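Local coordinates for protein putative oxidoreductase (Yersinia pestis, PDB 3KUX) that is a putative oxidoreductase that probably binds NAD or NADP in its Rossmann-fold domain and reduces or oxidises a substrate not yet known, at residues Val148-Ser153 / Arg240-Gly245; Leu194-Asn199 / Ser220-Arg225; Ala24-Gly29 / Asn301-Tyr306; Asp256-Arg261 / Ala271-Asp276. All blocks are in the same frame, centred on the assembly; numbering follows the deposited sequence.

Contact 1 (Val148-Ser153 / Arg240-Gly245)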
loop_
_atom_site.group_PDB
_atom_site.type_symbol
_atom_site.label_atom_id
_atom_site.label_comp_id
_atom_site.label_asym_id
_atom_site.label_seq_id
_atom_site.Cartn_x
_atom_site.Cartn_y
_atom_site.Cartn_z
ATOM N N VAL A 148 -22.250 -10.146 1.718
ATOM C CA VAL A 148 -20.945 -10.794 1.792
ATOM C C VAL A 148 -20.701 -11.381 3.181
ATOM O O VAL A 148 -20.885 -10.694 4.186
ATOM C CB VAL A 148 -19.825 -9.797 1.456
ATOM C CG1 VAL A 148 -18.462 -10.419 1.692
ATOM C CG2 VAL A 148 -19.965 -9.324 0.025
ATOM N N VAL A 149 -20.288 -12.645 3.235
ATOM C CA VAL A 149 -20.036 -13.314 4.516
ATOM C C VAL A 149 -18.600 -13.807 4.670
ATOM O O VAL A 149 -18.200 -14.210 5.754
ATOM C CB VAL A 149 -20.982 -14.517 4.746
ATOM C CG1 VAL A 149 -22.430 -14.076 4.690
ATOM C CG2 VAL A 149 -20.708 -15.620 3.725
ATOM N N TYR A 150 -17.825 -13.769 3.592
ATOM C CA TYR A 150 -16.476 -14.315 3.617
ATOM C C TYR A 150 -15.565 -13.582 2.650
ATOM O O TYR A 150 -15.935 -13.350 1.499
ATOM C CB TYR A 150 -16.509 -15.802 3.250
ATOM C CG TYR A 150 -15.194 -16.526 3.443
ATOM C CD1 TYR A 150 -14.773 -16.915 4.712
ATOM C CD2 TYR A 150 -14.376 -16.833 2.358
ATOM C CE1 TYR A 150 -13.565 -17.583 4.896
ATOM C CE2 TYR A 150 -13.172 -17.507 2.534
ATOM C CZ TYR A 150 -12.777 -17.876 3.804
ATOM O OH TYR A 150 -11.590 -18.535 3.988
ATOM N N PHE A 151 -14.371 -13.229 3.112
ATOM C CA PHE A 151 -13.380 -12.596 2.252
ATOM C C PHE A 151 -11.995 -13.195 2.485
ATOM O O PHE A 151 -11.464 -13.147 3.596
ATOM C CB PHE A 151 -13.366 -11.085 2.478
ATOM C CG PHE A 151 -12.313 -10.349 1.684
ATOM C CD1 PHE A 151 -12.372 -10.298 0.299
ATOM C CD2 PHE A 151 -11.278 -9.683 2.330
ATOM C CE1 PHE A 151 -11.402 -9.610 -0.430
ATOM C CE2 PHE A 151 -10.305 -8.990 1.611
ATOM C CZ PHE A 151 -10.367 -8.952 0.231
ATOM N N GLU A 152 -11.419 -13.766 1.434
ATOM C CA GLU A 152 -10.110 -14.394 1.536
ATOM C C GLU A 152 -9.126 -13.751 0.566
ATOM O O GLU A 152 -9.386 -13.651 -0.630
ATOM C CB GLU A 152 -10.216 -15.901 1.287
ATOM C CG GLU A 152 -8.914 -16.664 1.498
ATOM C CD GLU A 152 -9.131 -18.162 1.647
ATOM O OE1 GLU A 152 -8.133 -18.914 1.640
ATOM O OE2 GLU A 152 -10.298 -18.589 1.782
ATOM N N SER A 153 -7.992 -13.315 1.101
ATOM C CA SER A 153 -7.014 -12.561 0.334
ATOM C C SER A 153 -5.619 -13.140 0.567
ATOM O O SER A 153 -5.145 -13.169 1.705
ATOM C CB SER A 153 -7.068 -11.088 0.753
ATOM O OG SER A 153 -6.090 -10.314 0.084
ATOM N N ARG A 240 -6.046 -15.002 -5.640
ATOM C CA ARG A 240 -5.742 -13.731 -4.997
ATOM C C ARG A 240 -6.884 -13.402 -4.040
ATOM O O ARG A 240 -6.663 -13.187 -2.844
ATOM C CB ARG A 240 -5.561 -12.625 -6.043
ATOM C CG ARG A 240 -5.505 -11.201 -5.483
ATOM C CD ARG A 240 -4.162 -10.875 -4.825
ATOM N NE ARG A 240 -4.230 -9.612 -4.091
ATOM C CZ ARG A 240 -4.499 -9.508 -2.790
ATOM N NH1 ARG A 240 -4.710 -10.590 -2.056
ATOM N NH2 ARG A 240 -4.558 -8.314 -2.220
ATOM N N TYR A 241 -8.105 -13.391 -4.573
ATOM C CA TYR A 241 -9.303 -13.172 -3.774
ATOM C C TYR A 241 -10.283 -14.330 -3.912
ATOM O O TYR A 241 -10.469 -14.880 -5.001
ATOM C CB TYR A 241 -10.046 -11.913 -4.222
ATOM C CG TYR A 241 -9.355 -10.592 -3.977
ATOM C CD1 TYR A 241 -8.622 -10.362 -2.819
ATOM C CD2 TYR A 241 -9.481 -9.552 -4.890
ATOM C CE1 TYR A 241 -8.005 -9.144 -2.598
ATOM C CE2 TYR A 241 -8.875 -8.330 -4.677
ATOM C CZ TYR A 241 -8.139 -8.131 -3.532
ATOM O OH TYR A 241 -7.536 -6.917 -3.325
ATOM N N ILE A 242 -10.931 -14.669 -2.803
ATOM C CA ILE A 242 -12.077 -15.567 -2.795
ATOM C C ILE A 242 -13.158 -14.893 -1.961
ATOM O O ILE A 242 -12.958 -14.633 -0.774
ATOM C CB ILE A 242 -11.726 -16.923 -2.166
ATOM C CG1 ILE A 242 -10.755 -17.690 -3.065
ATOM C CG2 ILE A 242 -12.988 -17.740 -1.912
ATOM C CD1 ILE A 242 -10.142 -18.896 -2.406
ATOM N N VAL A 243 -14.296 -14.591 -2.575
ATOM C CA VAL A 243 -15.337 -13.835 -1.888
ATOM C C VAL A 243 -16.682 -14.539 -1.993
ATOM O O VAL A 243 -17.172 -14.786 -3.092
ATOM C CB VAL A 243 -15.463 -12.418 -2.477
ATOM C CG1 VAL A 243 -16.372 -11.564 -1.623
ATOM C CG2 VAL A 243 -14.096 -11.774 -2.606
ATOM N N HIS A 244 -17.282 -14.862 -0.852
ATOM C CA HIS A 244 -18.583 -15.528 -0.845
ATOM C C HIS A 244 -19.686 -14.625 -0.310
ATOM O O HIS A 244 -19.547 -14.014 0.751
ATOM C CB HIS A 244 -18.543 -16.826 -0.029
ATOM C CG HIS A 244 -17.608 -17.862 -0.577
ATOM N ND1 HIS A 244 -17.621 -18.254 -1.899
ATOM C CD2 HIS A 244 -16.638 -18.593 0.024
ATOM C CE1 HIS A 244 -16.691 -19.174 -2.090
ATOM N NE2 HIS A 244 -16.082 -19.398 -0.939
ATOM N N GLY A 245 -20.784 -14.548 -1.051
ATOM C CA GLY A 245 -21.956 -13.811 -0.597
ATOM C C GLY A 245 -23.125 -14.763 -0.486
ATOM O O GLY A 245 -22.999 -15.942 -0.822
#
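Phe151 lies on one face of an antiparallel strand pair, its ring set between Val243 and Tyr241 of the other strand. CD1 of the phenyl group meets Val243 CG2 at the ring edge, 3.7 Å away, while CE1 and CZ fit against Tyr241 CD1 and CE1, with CZ 3.7 Å from Tyr241 CE1. These two rings meet obliquely, their planes 42° apart. Farther along this face, Ser153 OG approaches the edge of the Tyr241 ring and accepts a hydrogen bond from Arg240 NH1 at 2.6 Å; CB of the arginine points away from the other strand, but the guanidinium comes back to Ser153, with OG at its edge. On the reverse face Tyr150 and His244 lie side by side and point the same way, rings slid apart with little overlap, CD2 to CD2 3.7 Å. Next to them Glu152 CB rests on Ile242 CB, and Glu152 OE2 accepts from Tyr150 OH at 2.6 Å. The backbones run regularly until Val149 and Tyr150 both face His244, a classic beta bulge: Val149 N donates to His244 O at 2.9 Å, Tyr150 N only weakly. Beyond the bulge Val148 CG1 touches Val243 CG1. Strand 224-231 flanks 148-153 on its other edge, and helices 131-142 and 176-192 cover the Phe151 face, with Leu136 and Leu191 against that ring.

Contact 2 (Leu194-Asn199 / Ser220-Arg225)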
loop_
_atom_site.group_PDB
_atom_site.type_symbol
_atom_site.label_atom_id
_atom_site.label_comp_id
_atom_site.label_asym_id
_atom_site.label_seq_id
_atom_site.Cartn_x
_atom_site.Cartn_y
_atom_site.Cartn_z
ATOM N N LEU A 194 -13.572 -2.103 10.752
ATOM C CA LEU A 194 -12.839 -2.786 11.811
ATOM C C LEU A 194 -13.508 -4.080 12.225
ATOM O O LEU A 194 -14.727 -4.138 12.346
ATOM C CB LEU A 194 -12.721 -1.881 13.032
ATOM C CG LEU A 194 -11.767 -0.701 12.898
ATOM C CD1 LEU A 194 -12.004 0.280 14.034
ATOM C CD2 LEU A 194 -10.325 -1.194 12.881
ATOM N N PRO A 195 -12.707 -5.122 12.456
ATOM C CA PRO A 195 -13.228 -6.389 12.950
ATOM C C PRO A 195 -13.475 -6.315 14.454
ATOM O O PRO A 195 -13.178 -5.297 15.073
ATOM C CB PRO A 195 -12.090 -7.364 12.654
ATOM C CG PRO A 195 -10.861 -6.527 12.752
ATOM C CD PRO A 195 -11.245 -5.150 12.277
ATOM N N GLU A 196 -14.019 -7.382 15.031
ATOM C CA GLU A 196 -14.171 -7.466 16.479
ATOM C C GLU A 196 -12.921 -8.087 17.101
ATOM O O GLU A 196 -12.432 -7.623 18.129
ATOM C CB GLU A 196 -15.423 -8.261 16.852
ATOM C CG GLU A 196 -16.730 -7.576 16.461
ATOM C CD GLU A 196 -17.963 -8.263 17.043
ATOM O OE1 GLU A 196 -18.100 -9.497 16.872
ATOM O OE2 GLU A 196 -18.798 -7.563 17.666
ATOM N N THR A 197 -12.396 -9.127 16.462
ATOM C CA THR A 197 -11.161 -9.745 16.910
ATOM C C THR A 197 -10.212 -10.010 15.752
ATOM O O THR A 197 -10.642 -10.241 14.624
ATOM C CB THR A 197 -11.426 -11.079 17.614
ATOM O OG1 THR A 197 -11.957 -12.020 16.672
ATOM C CG2 THR A 197 -12.407 -10.890 18.751
ATOM N N LEU A 198 -8.916 -9.986 16.050
ATOM C CA LEU A 198 -7.883 -10.360 15.087
ATOM C C LEU A 198 -7.087 -11.543 15.621
ATOM O O LEU A 198 -6.534 -11.475 16.715
ATOM C CB LEU A 198 -6.940 -9.183 14.840
ATOM C CG LEU A 198 -5.662 -9.526 14.079
ATOM C CD1 LEU A 198 -5.983 -9.825 12.628
ATOM C CD2 LEU A 198 -4.664 -8.396 14.174
ATOM N N ASN A 199 -7.037 -12.630 14.855
ATOM C CA ASN A 199 -6.262 -13.807 15.245
ATOM C C ASN A 199 -5.186 -14.132 14.222
ATOM O O ASN A 199 -5.491 -14.519 13.093
ATOM C CB ASN A 199 -7.172 -15.014 15.419
ATOM C CG ASN A 199 -6.474 -16.179 16.105
ATOM O OD1 ASN A 199 -5.322 -16.070 16.527
ATOM N ND2 ASN A 199 -7.174 -17.297 16.228
ATOM N N SER A 220 -12.509 -11.191 12.505
ATOM C CA SER A 220 -13.869 -11.641 12.787
ATOM C C SER A 220 -14.893 -10.497 12.893
ATOM O O SER A 220 -14.680 -9.514 13.610
ATOM C CB SER A 220 -13.880 -12.494 14.059
ATOM O OG SER A 220 -15.012 -13.345 14.083
ATOM N N TYR A 221 -16.002 -10.642 12.173
ATOM C CA TYR A 221 -17.099 -9.673 12.209
ATOM C C TYR A 221 -18.428 -10.381 12.499
ATOM O O TYR A 221 -18.582 -11.569 12.218
ATOM C CB TYR A 221 -17.244 -8.966 10.861
ATOM C CG TYR A 221 -16.024 -8.248 10.335
ATOM C CD1 TYR A 221 -15.968 -6.859 10.323
ATOM C CD2 TYR A 221 -14.949 -8.950 9.812
ATOM C CE1 TYR A 221 -14.866 -6.192 9.829
ATOM C CE2 TYR A 221 -13.841 -8.293 9.310
ATOM C CZ TYR A 221 -13.805 -6.914 9.323
ATOM O OH TYR A 221 -12.708 -6.252 8.829
ATOM N N PRO A 222 -19.405 -9.644 13.042
ATOM C CA PRO A 222 -20.741 -10.208 13.135
ATOM C C PRO A 222 -21.192 -10.747 11.776
ATOM O O PRO A 222 -21.405 -9.976 10.839
ATOM C CB PRO A 222 -21.600 -9.001 13.522
ATOM C CG PRO A 222 -20.668 -8.079 14.216
ATOM C CD PRO A 222 -19.341 -8.260 13.549
ATOM N N GLY A 223 -21.324 -12.062 11.670
ATOM C CA GLY A 223 -21.817 -12.677 10.448
ATOM C C GLY A 223 -20.864 -12.586 9.273
ATOM O O GLY A 223 -21.279 -12.747 8.126
ATOM N N GLN A 224 -19.586 -12.330 9.553
ATOM C CA GLN A 224 -18.564 -12.259 8.501
ATOM C C GLN A 224 -17.213 -12.793 8.960
ATOM O O GLN A 224 -16.879 -12.705 10.142
ATOM C CB GLN A 224 -18.389 -10.820 8.019
ATOM C CG GLN A 224 -19.625 -10.243 7.372
ATOM C CD GLN A 224 -19.395 -8.858 6.825
ATOM O OE1 GLN A 224 -19.518 -8.627 5.624
ATOM N NE2 GLN A 224 -19.051 -7.920 7.704
ATOM N N ARG A 225 -16.447 -13.348 8.024
ATOM C CA ARG A 225 -15.049 -13.704 8.279
ATOM C C ARG A 225 -14.140 -13.191 7.164
ATOM O O ARG A 225 -14.486 -13.257 5.982
ATOM C CB ARG A 225 -14.870 -15.216 8.420
ATOM C CG ARG A 225 -15.655 -15.850 9.547
ATOM C CD ARG A 225 -15.292 -15.297 10.910
ATOM N NE ARG A 225 -16.512 -15.085 11.690
ATOM C CZ ARG A 225 -17.019 -15.960 12.553
ATOM N NH1 ARG A 225 -16.405 -17.110 12.777
ATOM N NH2 ARG A 225 -18.140 -15.679 13.198
#
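Leu194 and Pro195 lie against the ring of Tyr221: Leu194 O comes obliquely to CE1 at 3.3 Å, and Pro195 CA sits over one ring face, 3.7 Å from the centroid, in a CH-pi contact. Pro195 CB adds to the packing at Tyr221 CZ. Next, Glu196 N donates to Ser220 O, 2.6 Å and nearly straight at 172°, while its extended side chain crosses Pro222 obliquely, Glu196 CD 3.8 Å from Pro222 CD. Thr197 returns the backbone grip, its O accepting from Ser220 N at 3.0 Å, and its OG1 packs on Ser220 CB at 3.3 Å. Past Ser220 the chain reverses through a type II beta turn from Tyr221 to Gln224, which leads into strand 224-231. The contact ties the start of strand 197-203 to the end of its hairpin partner 214-221; Tyr221 OH bonds Gly193 O, its ring touches Phe192 of helix 176-192, and Pro195 also packs on Ile348.

Contact 3 (Ala24-Gly29 / Asn301-Tyr306)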
loop_
_atom_site.group_PDB
_atom_site.type_symbol
_atom_site.label_atom_id
_atom_site.label_comp_id
_atom_site.label_asym_id
_atom_site.label_seq_id
_atom_site.Cartn_x
_atom_site.Cartn_y
_atom_site.Cartn_z
ATOM N N ALA A 24 9.454 7.949 -8.116
ATOM C CA ALA A 24 9.947 8.744 -9.238
ATOM C C ALA A 24 9.010 8.618 -10.440
ATOM O O ALA A 24 8.391 9.594 -10.852
ATOM C CB ALA A 24 11.372 8.347 -9.611
ATOM N N PRO A 25 8.893 7.404 -10.994
ATOM C CA PRO A 25 8.091 7.187 -12.191
ATOM C C PRO A 25 6.675 7.724 -12.051
ATOM O O PRO A 25 6.130 8.264 -13.008
ATOM C CB PRO A 25 8.060 5.664 -12.317
ATOM C CG PRO A 25 9.286 5.205 -11.623
ATOM C CD PRO A 25 9.487 6.155 -10.489
ATOM N N LEU A 26 6.086 7.578 -10.866
ATOM C CA LEU A 26 4.685 7.954 -10.646
ATOM C C LEU A 26 4.477 9.455 -10.459
ATOM O O LEU A 26 3.497 10.014 -10.954
ATOM C CB LEU A 26 4.099 7.185 -9.460
ATOM C CG LEU A 26 3.668 5.743 -9.747
ATOM C CD1 LEU A 26 3.297 5.027 -8.461
ATOM C CD2 LEU A 26 2.507 5.708 -10.734
ATOM N N ILE A 27 5.389 10.103 -9.734
ATOM C CA ILE A 27 5.367 11.555 -9.602
ATOM C C ILE A 27 5.650 12.188 -10.953
ATOM O O ILE A 27 4.989 13.142 -11.360
ATOM C CB ILE A 27 6.441 12.070 -8.631
ATOM C CG1 ILE A 27 6.298 11.428 -7.252
ATOM C CG2 ILE A 27 6.354 13.580 -8.514
ATOM C CD1 ILE A 27 7.309 11.944 -6.244
HETATM N N MSE A 28 6.644 11.644 -11.642
HETATM C CA MSE A 28 7.005 12.110 -12.966
HETATM C C MSE A 28 5.798 12.085 -13.899
HETATM O O MSE A 28 5.589 13.008 -14.684
HETATM C CB MSE A 28 8.123 11.239 -13.536
HETATM C CG MSE A 28 9.035 11.962 -14.509
HETATM SE SE MSE A 28 10.039 13.417 -13.659
HETATM C CE MSE A 28 8.620 14.763 -13.545
ATOM N N GLY A 29 5.001 11.026 -13.799
ATOM C CA GLY A 29 3.896 10.810 -14.726
ATOM C C GLY A 29 2.625 11.535 -14.339
ATOM O O GLY A 29 1.602 11.422 -15.012
ATOM N N ASN A 301 -4.331 1.278 -11.093
ATOM C CA ASN A 301 -4.256 2.720 -11.281
ATOM C C ASN A 301 -3.496 3.425 -10.168
ATOM O O ASN A 301 -4.055 4.256 -9.447
ATOM C CB ASN A 301 -5.669 3.295 -11.404
ATOM C CG ASN A 301 -5.679 4.737 -11.860
ATOM O OD1 ASN A 301 -4.726 5.213 -12.482
ATOM N ND2 ASN A 301 -6.762 5.445 -11.553
ATOM N N TYR A 302 -2.217 3.095 -10.027
ATOM C CA TYR A 302 -1.430 3.670 -8.952
ATOM C C TYR A 302 -1.377 5.192 -9.053
ATOM O O TYR A 302 -1.414 5.879 -8.033
ATOM C CB TYR A 302 -0.021 3.067 -8.904
ATOM C CG TYR A 302 0.034 1.644 -8.372
ATOM C CD1 TYR A 302 -0.959 1.150 -7.538
ATOM C CD2 TYR A 302 1.098 0.803 -8.686
ATOM C CE1 TYR A 302 -0.906 -0.140 -7.048
ATOM C CE2 TYR A 302 1.159 -0.486 -8.197
ATOM C CZ TYR A 302 0.156 -0.951 -7.380
ATOM O OH TYR A 302 0.211 -2.235 -6.893
ATOM N N PRO A 303 -1.317 5.727 -10.284
ATOM C CA PRO A 303 -1.245 7.181 -10.480
ATOM C C PRO A 303 -2.363 7.933 -9.763
ATOM O O PRO A 303 -2.196 9.102 -9.421
ATOM C CB PRO A 303 -1.385 7.352 -11.998
ATOM C CG PRO A 303 -0.976 6.038 -12.575
ATOM C CD PRO A 303 -1.388 4.997 -11.563
ATOM N N ALA A 304 -3.493 7.276 -9.538
ATOM C CA ALA A 304 -4.596 7.918 -8.833
ATOM C C ALA A 304 -4.151 8.474 -7.476
ATOM O O ALA A 304 -4.703 9.468 -6.996
ATOM C CB ALA A 304 -5.768 6.955 -8.666
ATOM N N TYR A 305 -3.155 7.836 -6.864
ATOM C CA TYR A 305 -2.672 8.256 -5.547
ATOM C C TYR A 305 -2.063 9.647 -5.586
ATOM O O TYR A 305 -2.493 10.546 -4.861
ATOM C CB TYR A 305 -1.638 7.272 -4.987
ATOM C CG TYR A 305 -1.063 7.715 -3.659
ATOM C CD1 TYR A 305 -1.773 7.533 -2.482
ATOM C CD2 TYR A 305 0.187 8.331 -3.583
ATOM C CE1 TYR A 305 -1.258 7.937 -1.260
ATOM C CE2 TYR A 305 0.710 8.746 -2.369
ATOM C CZ TYR A 305 -0.019 8.543 -1.207
ATOM O OH TYR A 305 0.482 8.944 0.015
ATOM N N TYR A 306 -1.049 9.820 -6.426
ATOM C CA TYR A 306 -0.369 11.104 -6.525
ATOM C C TYR A 306 -1.257 12.207 -7.102
ATOM O O TYR A 306 -1.192 13.355 -6.668
ATOM C CB TYR A 306 0.957 10.969 -7.281
ATOM C CG TYR A 306 2.070 10.535 -6.363
ATOM C CD1 TYR A 306 2.669 11.443 -5.502
ATOM C CD2 TYR A 306 2.492 9.216 -6.320
ATOM C CE1 TYR A 306 3.677 11.054 -4.640
ATOM C CE2 TYR A 306 3.497 8.816 -5.459
ATOM C CZ TYR A 306 4.088 9.740 -4.622
ATOM O OH TYR A 306 5.092 9.356 -3.758
#
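Ile27 has CG1 anti to its carbonyl carbon (chi1 -57°), a setting that brings this methylene over the ring of Tyr306. CG1 lies 3.9 Å from the ring centroid and 18° off the normal, a CH-pi contact displaced toward the rim, with CE1 the nearest ring atom at 3.7 Å. Leu26, likewise with CG anti to the carbonyl carbon (chi1 -79°), points from its helix toward 301-306 and sets both branches against it: CD1 packs on Tyr302 CB at 3.9 Å, while CD2 lies mainly against Pro303, 4.0 Å from its CG, the leucine and proline side chains crossing at about a right angle. Leu26 CB also touches Tyr306 CD2, 4.1 Å away, so both residues of the first helix bear on this one ring. Tyr305 CD2 lies over the opposite face of the ring from Ile27. The meeting is almost wholly apolar and buried, and it joins helix 17-28 of the Rossmann fold to the start of helix 303-313 in the C-terminal alpha/beta part of the chain. Tyr306 OH is bonded to His23 and Tyr302 OH to Asp130; Leu33 of strand 33-39 and Val72 of strand 70-73 touch both Ile27 and Tyr306.

Contact 4 (Asp256-Arg261 / Ala271-Asp276)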
loop_
_atom_site.group_PDB
_atom_site.type_symbol
_atom_site.label_atom_id
_atom_site.label_comp_id
_atom_site.label_asym_id
_atom_site.label_seq_id
_atom_site.Cartn_x
_atom_site.Cartn_y
_atom_site.Cartn_z
ATOM N N ASP A 256 -1.685 -7.710 -9.216
ATOM C CA ASP A 256 -1.736 -6.499 -10.033
ATOM C C ASP A 256 -0.446 -6.360 -10.842
ATOM O O ASP A 256 0.641 -6.621 -10.325
ATOM C CB ASP A 256 -1.976 -5.263 -9.162
ATOM C CG ASP A 256 -1.881 -3.974 -9.946
ATOM O OD1 ASP A 256 -2.930 -3.325 -10.147
ATOM O OD2 ASP A 256 -0.759 -3.620 -10.372
ATOM N N PRO A 257 -0.561 -5.944 -12.113
ATOM C CA PRO A 257 0.563 -5.995 -13.050
ATOM C C PRO A 257 1.468 -4.755 -13.104
ATOM O O PRO A 257 2.455 -4.759 -13.841
ATOM C CB PRO A 257 -0.135 -6.177 -14.403
ATOM C CG PRO A 257 -1.507 -5.551 -14.226
ATOM C CD PRO A 257 -1.779 -5.402 -12.744
ATOM N N GLN A 258 1.153 -3.708 -12.345
ATOM C CA GLN A 258 1.913 -2.462 -12.453
ATOM C C GLN A 258 3.345 -2.579 -11.944
ATOM O O GLN A 258 4.278 -2.095 -12.587
ATOM C CB GLN A 258 1.205 -1.316 -11.731
ATOM C CG GLN A 258 -0.223 -1.094 -12.164
ATOM C CD GLN A 258 -0.906 -0.013 -11.353
ATOM O OE1 GLN A 258 -0.623 1.177 -11.514
ATOM N NE2 GLN A 258 -1.816 -0.420 -10.477
ATOM N N GLU A 259 3.525 -3.210 -10.790
ATOM C CA GLU A 259 4.847 -3.260 -10.176
ATOM C C GLU A 259 5.921 -3.769 -11.142
ATOM O O GLU A 259 6.993 -3.174 -11.255
ATOM C CB GLU A 259 4.835 -4.106 -8.905
ATOM C CG GLU A 259 6.120 -3.982 -8.097
ATOM C CD GLU A 259 6.031 -4.625 -6.721
ATOM O OE1 GLU A 259 5.190 -5.535 -6.527
ATOM O OE2 GLU A 259 6.813 -4.215 -5.833
ATOM N N ASP A 260 5.629 -4.864 -11.837
ATOM C CA ASP A 260 6.577 -5.438 -12.784
ATOM C C ASP A 260 6.930 -4.464 -13.900
ATOM O O ASP A 260 8.102 -4.282 -14.234
ATOM C CB ASP A 260 6.034 -6.746 -13.374
ATOM C CG ASP A 260 6.188 -7.925 -12.423
ATOM O OD1 ASP A 260 7.289 -8.095 -11.852
ATOM O OD2 ASP A 260 5.214 -8.687 -12.248
ATOM N N ARG A 261 5.913 -3.829 -14.471
ATOM C CA ARG A 261 6.121 -2.920 -15.589
ATOM C C ARG A 261 6.893 -1.669 -15.175
ATOM O O ARG A 261 7.645 -1.105 -15.973
ATOM C CB ARG A 261 4.789 -2.568 -16.251
ATOM C CG ARG A 261 4.163 -3.746 -16.992
ATOM C CD ARG A 261 2.779 -3.410 -17.523
ATOM N NE ARG A 261 2.796 -2.271 -18.439
ATOM C CZ ARG A 261 1.714 -1.782 -19.035
ATOM N NH1 ARG A 261 0.529 -2.329 -18.810
ATOM N NH2 ARG A 261 1.816 -0.748 -19.853
ATOM N N ALA A 271 -0.946 3.717 -23.067
ATOM C CA ALA A 271 -2.288 3.447 -23.561
ATOM C C ALA A 271 -2.981 2.397 -22.695
ATOM O O ALA A 271 -4.177 2.487 -22.416
ATOM C CB ALA A 271 -2.228 2.977 -25.005
ATOM N N ASP A 272 -2.216 1.403 -22.267
ATOM C CA ASP A 272 -2.782 0.254 -21.592
ATOM C C ASP A 272 -2.252 0.118 -20.178
ATOM O O ASP A 272 -2.052 -0.997 -19.698
ATOM C CB ASP A 272 -2.421 -1.009 -22.360
ATOM C CG ASP A 272 -0.932 -1.202 -22.460
ATOM O OD1 ASP A 272 -0.195 -0.321 -21.963
ATOM O OD2 ASP A 272 -0.499 -2.226 -23.032
ATOM N N TRP A 273 -2.026 1.237 -19.503
ATOM C CA TRP A 273 -1.476 1.155 -18.162
ATOM C C TRP A 273 -2.375 0.387 -17.198
ATOM O O TRP A 273 -3.533 0.741 -16.995
ATOM C CB TRP A 273 -1.166 2.535 -17.576
ATOM C CG TRP A 273 -0.443 2.377 -16.289
ATOM C CD1 TRP A 273 -0.930 2.596 -15.035
ATOM C CD2 TRP A 273 0.890 1.883 -16.126
ATOM N NE1 TRP A 273 0.032 2.297 -14.097
ATOM C CE2 TRP A 273 1.157 1.855 -14.742
ATOM C CE3 TRP A 273 1.887 1.471 -17.019
ATOM C CZ2 TRP A 273 2.384 1.432 -14.226
ATOM C CZ3 TRP A 273 3.101 1.052 -16.511
ATOM C CH2 TRP A 273 3.342 1.037 -15.123
ATOM N N GLY A 274 -1.828 -0.665 -16.600
ATOM C CA GLY A 274 -2.517 -1.378 -15.536
ATOM C C GLY A 274 -3.483 -2.451 -15.995
ATOM O O GLY A 274 -4.114 -3.104 -15.167
ATOM N N TYR A 275 -3.609 -2.637 -17.308
ATOM C CA TYR A 275 -4.502 -3.664 -17.843
ATOM C C TYR A 275 -4.195 -5.016 -17.219
ATOM O O TYR A 275 -3.055 -5.484 -17.251
ATOM C CB TYR A 275 -4.400 -3.762 -19.365
ATOM C CG TYR A 275 -5.257 -2.763 -20.107
ATOM C CD1 TYR A 275 -6.171 -3.177 -21.070
ATOM C CD2 TYR A 275 -5.162 -1.398 -19.837
ATOM C CE1 TYR A 275 -6.961 -2.257 -21.753
ATOM C CE2 TYR A 275 -5.948 -0.469 -20.513
ATOM C CZ TYR A 275 -6.846 -0.903 -21.470
ATOM O OH TYR A 275 -7.626 0.017 -22.141
ATOM N N ASP A 276 -5.225 -5.626 -16.639
ATOM C CA ASP A 276 -5.114 -6.935 -16.029
ATOM C C ASP A 276 -5.938 -7.900 -16.866
ATOM O O ASP A 276 -7.148 -8.017 -16.688
ATOM C CB ASP A 276 -5.631 -6.891 -14.594
ATOM C CG ASP A 276 -5.399 -8.193 -13.848
ATOM O OD1 ASP A 276 -5.099 -9.220 -14.498
ATOM O OD2 ASP A 276 -5.523 -8.183 -12.604
#
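Asp272 is held end-on by Arg261, which uses two nitrogens on two different atoms. NH2 makes a salt bridge to OD1 at 2.9 Å, coming from above the carboxylate plane, while NH1 donates to the backbone O at 3.0 Å and 165°. That carbonyl also accepts from Tyr275 N, on the opposite face of its plane. Arg261 NH2 has a second acid partner in Glu266, which puts two acids beside its charge. Trp273 comes next, its CE3 over one face of the guanidinium, 3.6 Å from NH2; the planes are 60° apart, so the groups do not stack flat. At the other end of the indole NE1 donates to Gln258 OE1, 2.9 Å, in a rather bent bond, with amide and ring nearly perpendicular. Asp272 to Tyr275 form a type II beta turn, closed against the first turn of helix 258-263, whose N-terminus is capped by Asp256: OD2 takes Gln258 N at 2.7 Å. OD1 of the same carboxylate accepts from Gln258 NE2, which fixes the rotation of the amide and presents OE1 to the indole and to Tyr302 N, a second donor. Gly274 lies beside Gln258 CG, with its CA 4.1 Å away. Tyr275 O then meets Pro257 CG at 3.4 Å, and Asp276 CB lies near that same proline carbon, its carboxylate bonded to Ser131 and Lys252.

How the contacts relate
Contacts 1 and 2 belong to one mixed sheet, their centres 13 Å apart: strand 148-156 pairs with strand 224-231, Phe151 N lying 2.9 Å from Arg225 O and Val149 O 3.0 Å from Arg225 N. Contacts 3 and 4 also have centres 13 Å apart and touch through Gln258 of contact 4, whose OE1 lies 2.9 Å from Tyr302 N of contact 3 in a probable hydrogen bond. Contact 3 bridges the Rossmann fold and the C-terminal domain and closes a loop of chain holding the other three. Contact 2 lies far from it, centres about 34 Å apart, on the opposite side of the chain's centre. Contact 1 comes within about 6 Å of contact 4 at their nearest atoms, without touching.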